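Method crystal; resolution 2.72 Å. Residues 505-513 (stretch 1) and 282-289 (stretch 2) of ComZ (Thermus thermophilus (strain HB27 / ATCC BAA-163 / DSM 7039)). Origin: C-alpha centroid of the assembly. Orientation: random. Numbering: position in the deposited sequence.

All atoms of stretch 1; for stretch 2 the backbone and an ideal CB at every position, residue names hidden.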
# COMPACT_ATOMS: atom_id res chain seq x y z
N PRO A 505 6.91 -6.77 -4.72
CA PRO A 505 7.91 -7.53 -3.97
C PRO A 505 7.33 -8.14 -2.71
O PRO A 505 6.96 -7.42 -1.77
CB PRO A 505 8.99 -6.49 -3.67
CG PRO A 505 8.88 -5.51 -4.77
CD PRO A 505 7.42 -5.45 -5.13
N ALA A 506 7.26 -9.48 -2.69
CA ALA A 506 6.62 -10.20 -1.59
C ALA A 506 7.21 -9.81 -0.23
O ALA A 506 6.48 -9.81 0.78
CB ALA A 506 6.75 -11.71 -1.82
N LEU A 507 8.52 -9.52 -0.16
CA LEU A 507 9.04 -9.37 1.19
C LEU A 507 9.01 -7.93 1.69
O LEU A 507 9.54 -7.63 2.77
CB LEU A 507 10.44 -9.97 1.30
CG LEU A 507 10.57 -11.45 0.92
CD1 LEU A 507 12.09 -11.79 0.94
CD2 LEU A 507 9.74 -12.46 1.72
N LEU A 508 8.27 -7.08 1.03
CA LEU A 508 8.02 -5.73 1.48
C LEU A 508 6.74 -5.71 2.34
O LEU A 508 5.96 -6.65 2.33
CB LEU A 508 7.84 -4.82 0.27
CG LEU A 508 9.03 -4.11 -0.34
CD1 LEU A 508 9.34 -2.82 0.41
CD2 LEU A 508 10.22 -5.03 -0.33
N PRO A 509 6.54 -4.68 3.16
CA PRO A 509 5.29 -4.60 3.94
C PRO A 509 4.09 -4.28 3.05
O PRO A 509 4.20 -3.53 2.08
CB PRO A 509 5.57 -3.46 4.93
CG PRO A 509 7.05 -3.29 4.93
CD PRO A 509 7.50 -3.63 3.55
N SER A 510 2.93 -4.87 3.37
CA SER A 510 1.68 -4.46 2.72
C SER A 510 0.75 -3.90 3.82
O SER A 510 -0.05 -4.63 4.40
CB SER A 510 1.03 -5.62 1.91
OG SER A 510 0.14 -6.39 2.69
N LEU A 511 0.85 -2.59 4.04
CA LEU A 511 0.17 -1.91 5.14
C LEU A 511 -1.32 -1.74 4.85
O LEU A 511 -1.70 -1.17 3.81
CB LEU A 511 0.81 -0.54 5.34
CG LEU A 511 2.34 -0.53 5.49
CD1 LEU A 511 2.96 0.87 5.65
CD2 LEU A 511 2.68 -1.37 6.74
N ARG A 512 -2.15 -2.13 5.83
CA ARG A 512 -3.61 -2.12 5.69
C ARG A 512 -4.22 -1.08 6.63
O ARG A 512 -3.80 -0.96 7.79
CB ARG A 512 -4.22 -3.49 6.03
CG ARG A 512 -3.97 -4.61 5.03
CD ARG A 512 -4.50 -5.98 5.53
NE ARG A 512 -3.63 -7.08 5.09
CZ ARG A 512 -4.02 -8.35 4.91
NH1 ARG A 512 -5.28 -8.71 5.14
NH2 ARG A 512 -3.13 -9.26 4.50
N GLY A 513 -5.24 -0.38 6.12
CA GLY A 513 -5.96 0.59 6.94
C GLY A 513 -6.76 -0.05 8.06
O GLY A 513 -6.76 0.45 9.20
N UNK A 282 6.07 -8.88 14.26
CA UNK A 282 5.35 -9.68 13.28
C UNK A 282 4.88 -8.76 12.17
O UNK A 282 4.43 -7.63 12.42
CB UNK A 282 4.17 -10.42 13.92
N UNK A 283 5.03 -9.20 10.92
CA UNK A 283 4.55 -8.40 9.80
C UNK A 283 3.46 -9.25 9.16
O UNK A 283 3.75 -10.26 8.52
CB UNK A 283 5.66 -8.04 8.81
N UNK A 284 2.22 -8.85 9.28
CA UNK A 284 1.22 -9.79 8.83
C UNK A 284 1.02 -9.40 7.36
O UNK A 284 0.45 -8.34 7.05
CB UNK A 284 -0.07 -9.73 9.65
N UNK A 285 1.49 -10.26 6.47
CA UNK A 285 1.48 -10.04 5.04
C UNK A 285 1.36 -11.42 4.43
O UNK A 285 1.66 -12.43 5.08
CB UNK A 285 2.72 -9.29 4.55
N UNK A 286 1.02 -11.46 3.14
CA UNK A 286 0.77 -12.77 2.54
C UNK A 286 2.00 -13.65 2.60
O UNK A 286 1.88 -14.87 2.74
CB UNK A 286 0.31 -12.62 1.09
N UNK A 287 3.20 -13.05 2.60
CA UNK A 287 4.41 -13.86 2.61
C UNK A 287 4.97 -14.03 4.01
O UNK A 287 5.61 -15.05 4.27
CB UNK A 287 5.47 -13.24 1.70
N UNK A 288 4.70 -13.12 4.93
CA UNK A 288 5.41 -13.15 6.21
C UNK A 288 4.54 -13.38 7.44
O UNK A 288 5.09 -13.42 8.55
CB UNK A 288 6.16 -11.83 6.39
N UNK A 289 3.26 -13.73 7.28
CA UNK A 289 2.39 -13.77 8.45
C UNK A 289 2.66 -14.98 9.35
O UNK A 289 2.48 -14.89 10.56
CB UNK A 289 0.93 -13.78 8.00

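Position 282 has an ideal CB with nothing of stretch 1 within reach, so the visible atoms hardly restrict it; any side chain content with open space would do. The residue is Lys-282, whose side chain stays out of reach of stretch 1.

At position 283 the CA-to-CB bond points toward stretch 1, yet no atom lies within 5.5 Å of the ideal CB. A gap of that size asks for a side chain with some length, and what waits across it is the ring of Pro-509 and the carbonyl of Leu-508. Leucine, isoleucine or methionine would suit the apolar ring. The deposited Leu-283, with chi1 t and chi2 p, brings CD1 to 3.7 Å from Pro-509 CB, while its CD2 lies 4.3 Å from Leu-508 O. It covers the gap by van der Waals contact alone.

Position 284 points sideways, again with nothing close to its CB, but the guanidinium of Arg-512 is the one charge that stretch 1 offers. An acidic side chain suits it, although a polar one could also be accommodated. It is Asp-284, and its end comes nearer than its CB does: OD2 stands 4.2 Å from Arg-512 NH2. The oxygen lies well out of the guanidinium plane, so the attraction is between charges, with no N-H directed at it.

At position 285 the ideal CB lies 4.3 Å from Ser-510 OG and 4.7 Å from Leu-508 O. The bond points sideways, and a small residue such as serine, alanine or glycine fits such close surroundings most easily. Here Ser-285 places its CB 4.4 Å from Ser-510 OG without a hydrogen bond between the stretches. Its hydroxyl serves its own stretch instead: with chi1 p, OG accepts a hydrogen bond from the backbone N of position 288 at 2.9 Å and a weak one from the backbone N of position 287 at 3.3 Å, bracing the backbone that follows.

Position 286 also points sideways with a free CB, and Arg-512 is again the feature to answer, favouring aspartate or glutamate. Asp-286 brings OD1 to 4.2 Å from Arg-512 NH2, beyond a salt bridge, so that this one nitrogen has two acidic neighbours at long range.

Position 287 is the most tightly faced. Its CB points toward stretch 1, 3.7 Å from Ala-506 O and 4.3 Å from Leu-507 CD2, which favours a small apolar side chain. Ala-287 needs no more than its methyl, which also meets Ala-506 CB at 4.1 Å.

Position 288 points toward stretch 1 too, but its CB has room before it, with the methyl end of Leu-507 beyond. A short or medium apolar group would reach it. In Cys-288, chi1 m sets SG 4.2 Å from Leu-507 CD2; the residue is also bonded covalently to a group elsewhere in the structure.

Position 289 is out of reach, and many residues would serve. Ser-289 makes a weak hydrogen bond from OG to Ser-285 O, at 3.3 Å.

Stretch 2 282-289: KLDSDACS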
# COMPACT_ATOMS: atom_id res chain seq x y z
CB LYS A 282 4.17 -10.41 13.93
CG LYS A 282 3.20 -11.07 12.96
CD LYS A 282 2.28 -11.99 13.75
CE LYS A 282 2.86 -13.39 13.94
NZ LYS A 282 2.86 -14.20 12.70
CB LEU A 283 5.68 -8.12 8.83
CG LEU A 283 5.34 -7.49 7.49
CD1 LEU A 283 5.14 -5.97 7.68
CD2 LEU A 283 6.41 -7.80 6.44
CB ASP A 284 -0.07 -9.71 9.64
CG ASP A 284 -1.11 -10.70 9.15
OD1 ASP A 284 -0.84 -11.91 9.37
OD2 ASP A 284 -2.09 -10.32 8.47
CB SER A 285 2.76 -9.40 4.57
OG SER A 285 3.77 -10.40 4.49
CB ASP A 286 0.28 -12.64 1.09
CG ASP A 286 -1.15 -12.10 1.00
OD1 ASP A 286 -1.95 -12.34 1.93
OD2 ASP A 286 -1.46 -11.42 -0.01
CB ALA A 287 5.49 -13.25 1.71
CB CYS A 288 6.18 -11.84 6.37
SG CYS A 288 7.58 -11.69 5.23
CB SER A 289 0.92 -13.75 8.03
OG SER A 289 0.59 -14.81 7.14
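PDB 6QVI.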